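PDB 2HPG: ABC transporter, periplasmic substrate-binding protein from Thermotoga maritima, which probably binds a small solute in the periplasm and passes it to a tripartite ATP-independent (TRAP) membrane transporter. Local coordinates for residues E55-I59 with W70-R76; M87-Y91 with A168-S172; G129-F135 with N229-A235; E201-V207 with M219-F225. Where two conformers were deposited one is given. Residue numbers count along the deposited sequence, not the author numbering.

Contact 1 (E55-I59 with W70-R76)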
# COMPACT_ATOMS: atom_id res chain seq x y z
N GLU A 55 -7.48 18.72 4.12
CA GLU A 55 -8.22 18.24 2.95
C GLU A 55 -7.37 18.31 1.68
O GLU A 55 -6.80 19.37 1.38
CB GLU A 55 -9.49 19.07 2.70
CG GLU A 55 -10.63 18.85 3.68
CD GLU A 55 -11.97 19.33 3.14
OE1 GLU A 55 -12.35 18.95 2.01
OE2 GLU A 55 -12.66 20.09 3.86
N GLU A 56 -7.29 17.20 0.96
CA GLU A 56 -6.75 17.16 -0.39
C GLU A 56 -7.67 16.29 -1.25
O GLU A 56 -7.95 15.13 -0.90
CB GLU A 56 -5.34 16.57 -0.43
CG GLU A 56 -4.32 17.25 0.46
CD GLU A 56 -2.90 16.78 0.17
OE1 GLU A 56 -2.43 16.97 -0.99
OE2 GLU A 56 -2.26 16.24 1.09
N ASP A 57 -8.15 16.86 -2.35
CA ASP A 57 -8.98 16.12 -3.28
C ASP A 57 -8.11 15.65 -4.44
O ASP A 57 -8.21 16.13 -5.57
CB ASP A 57 -10.15 16.99 -3.74
CG ASP A 57 -11.41 16.18 -4.04
OD1 ASP A 57 -11.29 15.02 -4.52
OD2 ASP A 57 -12.52 16.71 -3.77
N ILE A 58 -7.24 14.68 -4.13
CA ILE A 58 -6.19 14.25 -5.07
C ILE A 58 -6.75 13.68 -6.38
O ILE A 58 -6.17 13.89 -7.44
CB ILE A 58 -5.19 13.24 -4.40
CG1 ILE A 58 -5.85 11.88 -4.10
CG2 ILE A 58 -4.59 13.84 -3.12
CD1 ILE A 58 -4.91 10.85 -3.48
N ILE A 59 -7.87 12.98 -6.31
CA ILE A 59 -8.49 12.40 -7.50
C ILE A 59 -9.09 13.47 -8.40
O ILE A 59 -9.02 13.37 -9.61
CB ILE A 59 -9.59 11.35 -7.12
CG1 ILE A 59 -8.98 10.19 -6.33
CG2 ILE A 59 -10.32 10.83 -8.38
CD1 ILE A 59 -7.79 9.53 -7.01
N TRP A 70 0.06 10.73 -7.85
CA TRP A 70 0.02 10.36 -6.45
C TRP A 70 0.36 8.90 -6.23
O TRP A 70 -0.00 8.02 -7.03
CB TRP A 70 -1.36 10.63 -5.83
CG TRP A 70 -1.87 11.99 -6.07
CD1 TRP A 70 -2.76 12.39 -7.04
CD2 TRP A 70 -1.52 13.18 -5.34
NE1 TRP A 70 -2.97 13.74 -6.96
CE2 TRP A 70 -2.22 14.25 -5.93
CE3 TRP A 70 -0.67 13.43 -4.27
CZ2 TRP A 70 -2.11 15.56 -5.45
CZ3 TRP A 70 -0.55 14.74 -3.80
CH2 TRP A 70 -1.27 15.78 -4.39
N ASN A 71 1.06 8.67 -5.12
CA ASN A 71 1.24 7.37 -4.53
C ASN A 71 -0.01 7.10 -3.71
O ASN A 71 -0.16 7.68 -2.64
CB ASN A 71 2.48 7.40 -3.63
CG ASN A 71 2.65 6.14 -2.78
OD1 ASN A 71 2.77 5.04 -3.30
ND2 ASN A 71 2.75 6.32 -1.46
N THR A 72 -0.91 6.27 -4.21
CA THR A 72 -2.16 5.99 -3.48
C THR A 72 -2.31 4.46 -3.30
O THR A 72 -1.31 3.75 -3.28
CB THR A 72 -3.35 6.64 -4.20
OG1 THR A 72 -4.54 6.48 -3.43
CG2 THR A 72 -3.54 6.05 -5.58
N ASP A 73 -3.54 3.96 -3.15
CA ASP A 73 -3.75 2.51 -3.06
C ASP A 73 -5.12 2.08 -3.58
O ASP A 73 -5.93 2.94 -3.95
CB ASP A 73 -3.53 2.05 -1.62
CG ASP A 73 -4.49 2.69 -0.66
OD1 ASP A 73 -5.66 2.98 -1.02
OD2 ASP A 73 -4.08 2.88 0.50
N SER A 74 -5.37 0.77 -3.64
CA SER A 74 -6.63 0.25 -4.19
C SER A 74 -7.81 0.45 -3.24
O SER A 74 -8.97 0.33 -3.64
CB SER A 74 -6.50 -1.22 -4.62
OG SER A 74 -6.28 -2.08 -3.51
N ALA A 75 -7.54 0.76 -1.98
CA ALA A 75 -8.60 1.12 -1.07
C ALA A 75 -9.19 2.48 -1.49
O ALA A 75 -10.36 2.75 -1.26
CB ALA A 75 -8.08 1.16 0.37
N ARG A 76 -8.35 3.33 -2.09
CA ARG A 76 -8.81 4.59 -2.67
C ARG A 76 -9.41 4.37 -4.06
O ARG A 76 -10.56 4.71 -4.31
CB ARG A 76 -7.63 5.59 -2.72
CG ARG A 76 -7.84 6.84 -3.58
CD ARG A 76 -8.49 7.96 -2.82
NE ARG A 76 -7.55 8.60 -1.90
CZ ARG A 76 -7.72 9.80 -1.35
NH1 ARG A 76 -8.80 10.52 -1.63
NH2 ARG A 76 -6.79 10.29 -0.52
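Ile58, at the start of helix 58-64, fills the gap between two larger side chains of residues 70-76, and its extended rotamer explains how. With chi1 in the p well (69°) and chi2 trans, its beta carbon settles over the indole of Trp70 while its tip runs on toward Arg76. Ile58 CB lies 3.5 Å from the centroid of the five-membered ring and 13° off its normal, a CH-pi contact; Ile58 CD1 lies over one face of the guanidinium, 3.6 Å from Arg76 NH2. Arg76 meets it with chi1 trans but chi2 and chi3 both p, which kinks the chain, yet it still reaches out toward residues 55-59, and its CD touches Ile59 CG1 at 4.2 Å. The base of Arg76 is fixed by Asp73, the N-cap of helix 74-77, whose OD1 accepts from Arg76 N at 2.9 Å. Glu56, in an m,t rotamer, brings OE1 to 3.8 Å from Trp70 CH2, and its other oxygen is hydrogen-bonded to His15. Helix 58-64 and strand 68-73 are the last two elements of a beta-alpha-beta crossover that starts at strand 42-47. The contact is largely apolar: a branched aliphatic residue suits this place because it presents C-H groups to two flat pi systems, one neutral and one cationic.

Contact 2 (M87-Y91 with A168-S172)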
# COMPACT_ATOMS: atom_id res chain seq x y z
N MSE A 87 -7.67 -5.68 -3.78
CA MSE A 87 -6.23 -5.76 -3.51
C MSE A 87 -5.76 -5.07 -2.21
O MSE A 87 -4.57 -5.10 -1.90
CB MSE A 87 -5.44 -5.24 -4.71
CG MSE A 87 -5.88 -5.89 -6.01
SE MSE A 87 -4.73 -5.60 -7.51
CE MSE A 87 -3.00 -5.56 -6.63
N ASN A 88 -6.69 -4.48 -1.46
CA ASN A 88 -6.38 -3.89 -0.14
C ASN A 88 -7.06 -4.65 1.00
O ASN A 88 -7.05 -4.21 2.16
CB ASN A 88 -6.79 -2.40 -0.10
CG ASN A 88 -5.74 -1.51 0.57
OD1 ASN A 88 -5.41 -1.70 1.74
ND2 ASN A 88 -5.18 -0.59 -0.18
N LEU A 89 -7.64 -5.80 0.67
CA LEU A 89 -8.31 -6.59 1.67
C LEU A 89 -7.35 -7.57 2.36
O LEU A 89 -6.31 -7.97 1.80
CB LEU A 89 -9.54 -7.30 1.06
CG LEU A 89 -10.76 -6.41 0.88
CD1 LEU A 89 -11.91 -7.23 0.32
CD2 LEU A 89 -11.19 -5.79 2.18
N ALA A 90 -7.69 -7.92 3.60
CA ALA A 90 -6.86 -8.78 4.43
C ALA A 90 -6.53 -10.06 3.70
O ALA A 90 -7.39 -10.66 3.09
CB ALA A 90 -7.55 -9.09 5.77
N TYR A 91 -5.25 -10.45 3.76
CA TYR A 91 -4.72 -11.69 3.17
C TYR A 91 -4.82 -11.86 1.66
O TYR A 91 -4.48 -12.93 1.17
CB TYR A 91 -5.26 -12.95 3.88
CG TYR A 91 -4.80 -13.00 5.30
CD1 TYR A 91 -5.65 -12.65 6.33
CD2 TYR A 91 -3.48 -13.32 5.62
CE1 TYR A 91 -5.21 -12.64 7.64
CE2 TYR A 91 -3.04 -13.33 6.94
CZ TYR A 91 -3.91 -13.01 7.93
OH TYR A 91 -3.47 -12.99 9.25
N ALA A 168 -11.89 -0.79 2.90
CA ALA A 168 -11.09 -2.01 2.78
C ALA A 168 -10.34 -2.33 4.08
O ALA A 168 -10.30 -3.47 4.52
CB ALA A 168 -10.13 -1.93 1.61
N TRP A 169 -9.76 -1.31 4.70
CA TRP A 169 -9.07 -1.47 5.98
C TRP A 169 -10.01 -1.72 7.16
O TRP A 169 -9.81 -2.65 7.94
CB TRP A 169 -8.30 -0.21 6.32
CG TRP A 169 -7.35 0.31 5.29
CD1 TRP A 169 -7.61 1.31 4.40
CD2 TRP A 169 -5.96 -0.02 5.12
NE1 TRP A 169 -6.48 1.59 3.67
CE2 TRP A 169 -5.45 0.78 4.09
CE3 TRP A 169 -5.10 -0.94 5.74
CZ2 TRP A 169 -4.12 0.72 3.65
CZ3 TRP A 169 -3.77 -1.00 5.33
CH2 TRP A 169 -3.30 -0.19 4.28
N GLN A 170 -11.02 -0.85 7.30
CA GLN A 170 -11.93 -0.91 8.43
C GLN A 170 -12.64 -2.25 8.50
O GLN A 170 -12.68 -2.90 9.54
CB GLN A 170 -12.94 0.24 8.39
CG GLN A 170 -12.34 1.64 8.46
CD GLN A 170 -11.90 2.04 9.83
OE1 GLN A 170 -12.69 2.00 10.75
NE2 GLN A 170 -10.64 2.45 9.97
N GLU A 171 -13.20 -2.67 7.37
CA GLU A 171 -13.96 -3.92 7.29
C GLU A 171 -13.09 -5.14 7.48
O GLU A 171 -13.52 -6.10 8.08
CB GLU A 171 -14.66 -4.03 5.94
CG GLU A 171 -15.69 -2.95 5.71
CD GLU A 171 -16.94 -3.13 6.54
OE1 GLU A 171 -17.19 -4.28 7.00
OE2 GLU A 171 -17.66 -2.13 6.74
N SER A 172 -11.87 -5.09 6.95
CA SER A 172 -10.89 -6.15 7.16
C SER A 172 -10.56 -6.35 8.65
O SER A 172 -10.66 -7.47 9.17
CB SER A 172 -9.61 -5.83 6.38
OG SER A 172 -9.82 -6.03 4.99
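This is a buried loop-on-helix contact in the middle of a two-lobed periplasmic binding protein fold of the type II class: the turn at 87-91, leading into helix 92-95, lies along one side of helix 167-176. Small residues let the backbones come close. The CA atoms of Leu89 and Ala168, and those of Ala90 and Ser172, are each 5.5 Å apart; Ala168 and Ser172, one helical turn from each other, form the side of the helix that meets the loop. Asn88 CB rests on Ala168 CB at 3.8 Å, and the amide of Asn88 lies over one face of the Trp169 indole, which also meets the ring of Phe225 edge-to-face. Leu89 starts sideways, but its m,t rotamer brings CD2 to 4.0 Å from Ala168 CB. Its side chain also packs on Tyr302 and Leu305 of helix 291-305, so leucine joins the helix to a third element. Serine suits position 172 because its hydroxyl can serve two backbones at once. Ser172 OG accepts a hydrogen bond from Ala90 N at 3.2 Å, with an angle of 153°, the single hydrogen bond between the segments, and so gives a buried loop amide a hydrogen-bond acceptor. The same OG turns its own proton back along the helix to Ala168 O, at 2.6 Å.

Contact 3 (G129-F135 with N229-A235)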
# COMPACT_ATOMS: atom_id res chain seq x y z
N GLY A 129 -10.56 9.14 -15.76
CA GLY A 129 -9.34 9.88 -16.10
C GLY A 129 -8.10 9.52 -15.31
O GLY A 129 -7.10 10.26 -15.34
N ILE A 130 -8.13 8.37 -14.62
CA ILE A 130 -7.00 7.93 -13.80
C ILE A 130 -6.15 6.93 -14.57
O ILE A 130 -6.64 5.89 -14.99
CB ILE A 130 -7.48 7.23 -12.51
CG1 ILE A 130 -8.30 8.20 -11.65
CG2 ILE A 130 -6.27 6.67 -11.71
CD1 ILE A 130 -9.15 7.50 -10.59
N LYS A 131 -4.88 7.26 -14.76
CA LYS A 131 -3.92 6.36 -15.36
C LYS A 131 -3.05 5.74 -14.24
O LYS A 131 -2.38 6.47 -13.50
CB LYS A 131 -3.05 7.12 -16.36
CG LYS A 131 -1.84 6.39 -16.91
CD LYS A 131 -2.25 5.18 -17.74
CE LYS A 131 -1.05 4.38 -18.18
NZ LYS A 131 -1.46 3.22 -19.01
N VAL A 132 -3.07 4.42 -14.13
CA VAL A 132 -2.14 3.69 -13.26
C VAL A 132 -0.81 3.47 -13.98
O VAL A 132 -0.76 2.80 -15.01
CB VAL A 132 -2.78 2.33 -12.81
CG1 VAL A 132 -1.84 1.52 -11.93
CG2 VAL A 132 -4.09 2.58 -12.09
N LEU A 133 0.27 4.06 -13.48
CA LEU A 133 1.59 3.85 -14.07
C LEU A 133 2.23 2.57 -13.54
O LEU A 133 3.06 1.94 -14.22
CB LEU A 133 2.52 5.01 -13.74
CG LEU A 133 2.27 6.37 -14.37
CD1 LEU A 133 3.24 7.34 -13.76
CD2 LEU A 133 2.47 6.31 -15.88
N SER A 134 1.88 2.21 -12.30
CA SER A 134 2.45 1.04 -11.66
C SER A 134 1.74 0.68 -10.36
O SER A 134 1.22 1.57 -9.67
CB SER A 134 3.94 1.27 -11.38
OG SER A 134 4.52 0.12 -10.78
N PHE A 135 1.73 -0.62 -10.05
CA PHE A 135 1.40 -1.09 -8.70
C PHE A 135 2.42 -2.08 -8.14
O PHE A 135 2.09 -2.88 -7.28
CB PHE A 135 -0.05 -1.62 -8.61
CG PHE A 135 -0.35 -2.80 -9.53
CD1 PHE A 135 -0.07 -4.12 -9.12
CD2 PHE A 135 -0.95 -2.59 -10.77
CE1 PHE A 135 -0.35 -5.19 -9.95
CE2 PHE A 135 -1.24 -3.67 -11.62
CZ PHE A 135 -0.94 -4.98 -11.21
N ASN A 229 0.90 -0.29 -3.14
CA ASN A 229 0.58 1.07 -3.56
C ASN A 229 0.37 1.14 -5.06
O ASN A 229 1.02 0.41 -5.83
CB ASN A 229 1.65 2.05 -3.12
CG ASN A 229 1.63 2.31 -1.62
OD1 ASN A 229 2.54 1.91 -0.90
ND2 ASN A 229 0.57 2.96 -1.15
N PHE A 230 -0.54 2.02 -5.46
CA PHE A 230 -0.81 2.30 -6.86
C PHE A 230 -0.32 3.70 -7.19
O PHE A 230 -0.58 4.63 -6.46
CB PHE A 230 -2.31 2.21 -7.13
CG PHE A 230 -2.78 0.82 -7.31
CD1 PHE A 230 -3.28 0.41 -8.53
CD2 PHE A 230 -2.70 -0.11 -6.28
CE1 PHE A 230 -3.71 -0.88 -8.71
CE2 PHE A 230 -3.12 -1.40 -6.46
CZ PHE A 230 -3.63 -1.78 -7.68
N GLU A 231 0.39 3.82 -8.30
CA GLU A 231 1.03 5.07 -8.68
C GLU A 231 0.26 5.62 -9.86
O GLU A 231 0.25 5.01 -10.93
CB GLU A 231 2.51 4.82 -9.01
CG GLU A 231 3.26 4.01 -7.96
CD GLU A 231 3.21 4.65 -6.58
OE1 GLU A 231 3.27 5.88 -6.54
OE2 GLU A 231 3.11 3.91 -5.55
N ILE A 232 -0.43 6.74 -9.65
CA ILE A 232 -1.37 7.26 -10.64
C ILE A 232 -0.96 8.63 -11.17
O ILE A 232 -0.28 9.39 -10.47
CB ILE A 232 -2.83 7.30 -10.10
CG1 ILE A 232 -2.98 8.30 -8.94
CG2 ILE A 232 -3.26 5.90 -9.66
CD1 ILE A 232 -4.42 8.51 -8.49
N VAL A 233 -1.33 8.90 -12.42
CA VAL A 233 -1.26 10.23 -13.03
C VAL A 233 -2.54 10.51 -13.82
O VAL A 233 -3.36 9.62 -14.02
CB VAL A 233 -0.04 10.42 -13.99
CG1 VAL A 233 1.28 10.39 -13.24
CG2 VAL A 233 -0.05 9.39 -15.15
N SER A 234 -2.73 11.77 -14.24
CA SER A 234 -3.83 12.14 -15.12
C SER A 234 -3.71 11.41 -16.45
O SER A 234 -2.66 11.47 -17.09
CB SER A 234 -3.82 13.65 -15.40
OG SER A 234 -4.77 13.96 -16.40
N ALA A 235 -4.78 10.74 -16.86
CA ALA A 235 -4.80 10.07 -18.17
C ALA A 235 -4.64 11.09 -19.30
O ALA A 235 -3.90 10.84 -20.27
CB ALA A 235 -6.09 9.28 -18.35
O HOH W 1 -7.14 12.83 -16.90
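A classic beta bulge interrupts this antiparallel pairing of two long strands, 130-146 and 218-234, in the mixed sheet. Lys131 and Val233 form a regular hydrogen-bonded pair, Lys131 N to Val233 O and Val233 N to Lys131 O both 2.9 Å, and Val132 faces Ile232. Then Leu133 and Ser134 both stand opposite Glu231: Leu133 N donates to Glu231 O at 2.7 Å, and Glu231 N donates to Ser134 O at 2.8 Å. The extra residue shifts the register by one and sets the side chains unevenly. On one face the methyls of Ile130, Val132 and Ile232 interdigitate, Ile130 CG2 lying 3.7 Å from Ile232 CG2, and Val132 CG1 abuts Phe230 CD1 at 3.9 Å; helix 115-128 reaches Ile130 and Val132. Past the bulge, Phe135 presses its CB into the face of the Phe230 ring, 3.5 Å from the centroid and 4° off the normal, while the two rings slide apart and barely overlap. On the face of Lys131 and Val233, Leu133 CD1 fits against Val233 CG1 at 3.7 Å, and Phe238 packs over all three residues; the Lys131 amine extends to a salt bridge with Glu250. At the strand end Gly129 has the positive phi of a residue leaving a helix; Gly129 O accepts from Ala235 N at 2.8 Å, and a water lies 3.0 Å from Gly129 O and 2.7 Å from Ser234 OG.

Contact 4 (E201-V207 with M219-F225)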
# COMPACT_ATOMS: atom_id res chain seq x y z
N GLU A 201 -1.89 -1.48 13.67
CA GLU A 201 -1.45 -2.56 12.83
C GLU A 201 -0.60 -1.92 11.76
O GLU A 201 -1.07 -1.02 11.06
CB GLU A 201 -2.66 -3.35 12.29
CG GLU A 201 -3.70 -2.56 11.57
CD GLU A 201 -3.40 -2.33 10.11
OE1 GLU A 201 -3.87 -1.31 9.56
OE2 GLU A 201 -2.71 -3.15 9.50
N LEU A 202 0.67 -2.27 11.72
CA LEU A 202 1.69 -1.47 11.03
C LEU A 202 2.85 -2.36 10.59
O LEU A 202 2.92 -3.51 10.95
CB LEU A 202 2.23 -0.39 11.97
CG LEU A 202 1.28 0.74 12.42
CD1 LEU A 202 1.93 1.59 13.52
CD2 LEU A 202 0.83 1.64 11.27
N THR A 203 3.76 -1.79 9.81
CA THR A 203 5.03 -2.41 9.52
C THR A 203 6.03 -2.10 10.64
O THR A 203 5.79 -1.21 11.43
CB THR A 203 5.61 -1.84 8.25
OG1 THR A 203 5.92 -0.47 8.48
CG2 THR A 203 4.59 -1.96 7.11
N TYR A 204 7.14 -2.85 10.70
CA TYR A 204 8.17 -2.62 11.71
C TYR A 204 8.82 -1.24 11.55
O TYR A 204 9.18 -0.59 12.53
CB TYR A 204 9.23 -3.73 11.65
CG TYR A 204 8.86 -5.06 12.32
CD1 TYR A 204 8.96 -5.21 13.68
CD2 TYR A 204 8.44 -6.16 11.56
CE1 TYR A 204 8.70 -6.41 14.28
CE2 TYR A 204 8.15 -7.37 12.18
CZ TYR A 204 8.27 -7.48 13.54
OH TYR A 204 7.98 -8.65 14.21
N ALA A 205 8.99 -0.79 10.31
CA ALA A 205 9.51 0.57 10.04
C ALA A 205 8.61 1.64 10.64
O ALA A 205 9.08 2.57 11.28
CB ALA A 205 9.65 0.79 8.53
N ASN A 206 7.30 1.51 10.43
CA ASN A 206 6.33 2.45 11.00
C ASN A 206 6.44 2.46 12.51
O ASN A 206 6.46 3.52 13.15
CB ASN A 206 4.88 2.03 10.68
CG ASN A 206 4.50 2.15 9.21
OD1 ASN A 206 5.09 2.91 8.44
ND2 ASN A 206 3.50 1.37 8.82
N VAL A 207 6.46 1.26 13.10
CA VAL A 207 6.52 1.14 14.56
C VAL A 207 7.82 1.74 15.08
O VAL A 207 7.82 2.50 16.05
CB VAL A 207 6.40 -0.32 15.03
CG1 VAL A 207 6.67 -0.43 16.55
CG2 VAL A 207 5.01 -0.89 14.67
N MSE A 219 4.48 -7.07 19.01
CA MSE A 219 4.28 -7.19 17.58
C MSE A 219 3.86 -8.63 17.30
O MSE A 219 4.66 -9.54 17.50
CB MSE A 219 5.57 -6.87 16.84
CG MSE A 219 5.33 -6.49 15.40
SE MSE A 219 5.14 -4.57 15.22
CE MSE A 219 5.24 -4.47 13.27
N SER A 220 2.61 -8.83 16.89
CA SER A 220 2.12 -10.17 16.59
C SER A 220 2.00 -10.34 15.08
O SER A 220 1.27 -9.59 14.42
CB SER A 220 0.76 -10.42 17.24
OG SER A 220 0.72 -9.99 18.59
N GLU A 221 2.75 -11.31 14.54
CA GLU A 221 3.00 -11.41 13.12
C GLU A 221 1.91 -12.13 12.34
O GLU A 221 2.14 -13.18 11.71
CB GLU A 221 4.36 -12.04 12.87
CG GLU A 221 5.53 -11.15 13.27
CD GLU A 221 6.84 -11.68 12.78
OE1 GLU A 221 6.89 -12.89 12.49
OE2 GLU A 221 7.82 -10.93 12.70
N THR A 222 0.73 -11.53 12.35
CA THR A 222 -0.41 -12.02 11.61
C THR A 222 -0.23 -11.81 10.12
O THR A 222 -0.83 -12.53 9.33
CB THR A 222 -1.69 -11.33 12.02
OG1 THR A 222 -1.46 -9.93 12.09
CG2 THR A 222 -2.18 -11.85 13.38
N GLY A 223 0.58 -10.82 9.73
CA GLY A 223 0.88 -10.54 8.32
C GLY A 223 -0.40 -10.40 7.49
O GLY A 223 -0.48 -10.85 6.34
N HIS A 224 -1.39 -9.76 8.08
CA HIS A 224 -2.76 -9.70 7.54
C HIS A 224 -2.96 -8.74 6.34
O HIS A 224 -3.95 -8.89 5.61
CB HIS A 224 -3.74 -9.34 8.66
CG HIS A 224 -3.39 -8.07 9.37
ND1 HIS A 224 -2.62 -8.03 10.51
CD2 HIS A 224 -3.65 -6.78 9.05
CE1 HIS A 224 -2.43 -6.78 10.87
NE2 HIS A 224 -3.05 -5.99 10.00
N PHE A 225 -2.06 -7.76 6.14
CA PHE A 225 -2.04 -6.95 4.92
C PHE A 225 -0.65 -6.97 4.31
O PHE A 225 0.35 -6.93 5.03
CB PHE A 225 -2.37 -5.47 5.15
CG PHE A 225 -3.75 -5.18 5.65
CD1 PHE A 225 -4.87 -5.58 4.96
CD2 PHE A 225 -3.92 -4.42 6.78
CE1 PHE A 225 -6.12 -5.28 5.43
CE2 PHE A 225 -5.15 -4.12 7.26
CZ PHE A 225 -6.27 -4.55 6.59
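In one lobe of the binding protein, a strand-to-helix junction at 201-207 faces the first part of strand 218-234. Strand 130-146 pairs with the strands of both segments, so their backbones stay about two strands apart (9.0 Å between the CA atoms of Leu202 and Phe225), and long side chains must bridge the gap. Selenomethionine Met219 is flexible enough to do so: its CE sits over the Tyr204 ring, 3.8 Å from the centroid, its SE 4.5 Å from the same centroid makes a Met-aromatic contact, and Val207 CG2 touches SE at 3.7 Å. Tyr204 combines this apolar face with a polar tip, OH donating to Glu221 OE2 at 2.7 Å; Glu221 also forms a salt bridge with Lys273. At the other end His224 NE2 donates to Glu201 OE2 at 2.9 Å, while His224 ND1 is hydrogen-bonded to Thr222 OG1 at 2.7 Å. Glu201 uses OE1 for Thr163 and Arg142. Gly223 takes a positive phi (52°), easy for glycine, where the chain bends before His224. Thr203 OG1 accepts from Asn206 N at 3.1 Å and N-caps helix 204-209, ordinary alpha/beta architecture in a lobe of the type II periplasmic binding protein fold.

How the contacts relate
Following the chain from the N terminus, contact 1 closes a short loop, from 55-59 to 70-76, within the first lobe. Contact 2 then opens at 87-91 and closes at 168-172. Contact 3 starts at 129-135, inside that loop, but ends at 229-235, beyond it, so contacts 2 and 3 cross. Contact 4 is nested within the loop of contact 3 and follows contact 2 in series. Strand 218-234 spans much of the molecule: contact 4 uses its beginning and contact 3 its end, about 26 Å apart between centres, on opposite sides of the chain's centre. Strand 68-73 of contact 1 pairs with that end, while the loop of contact 2 touches all the others.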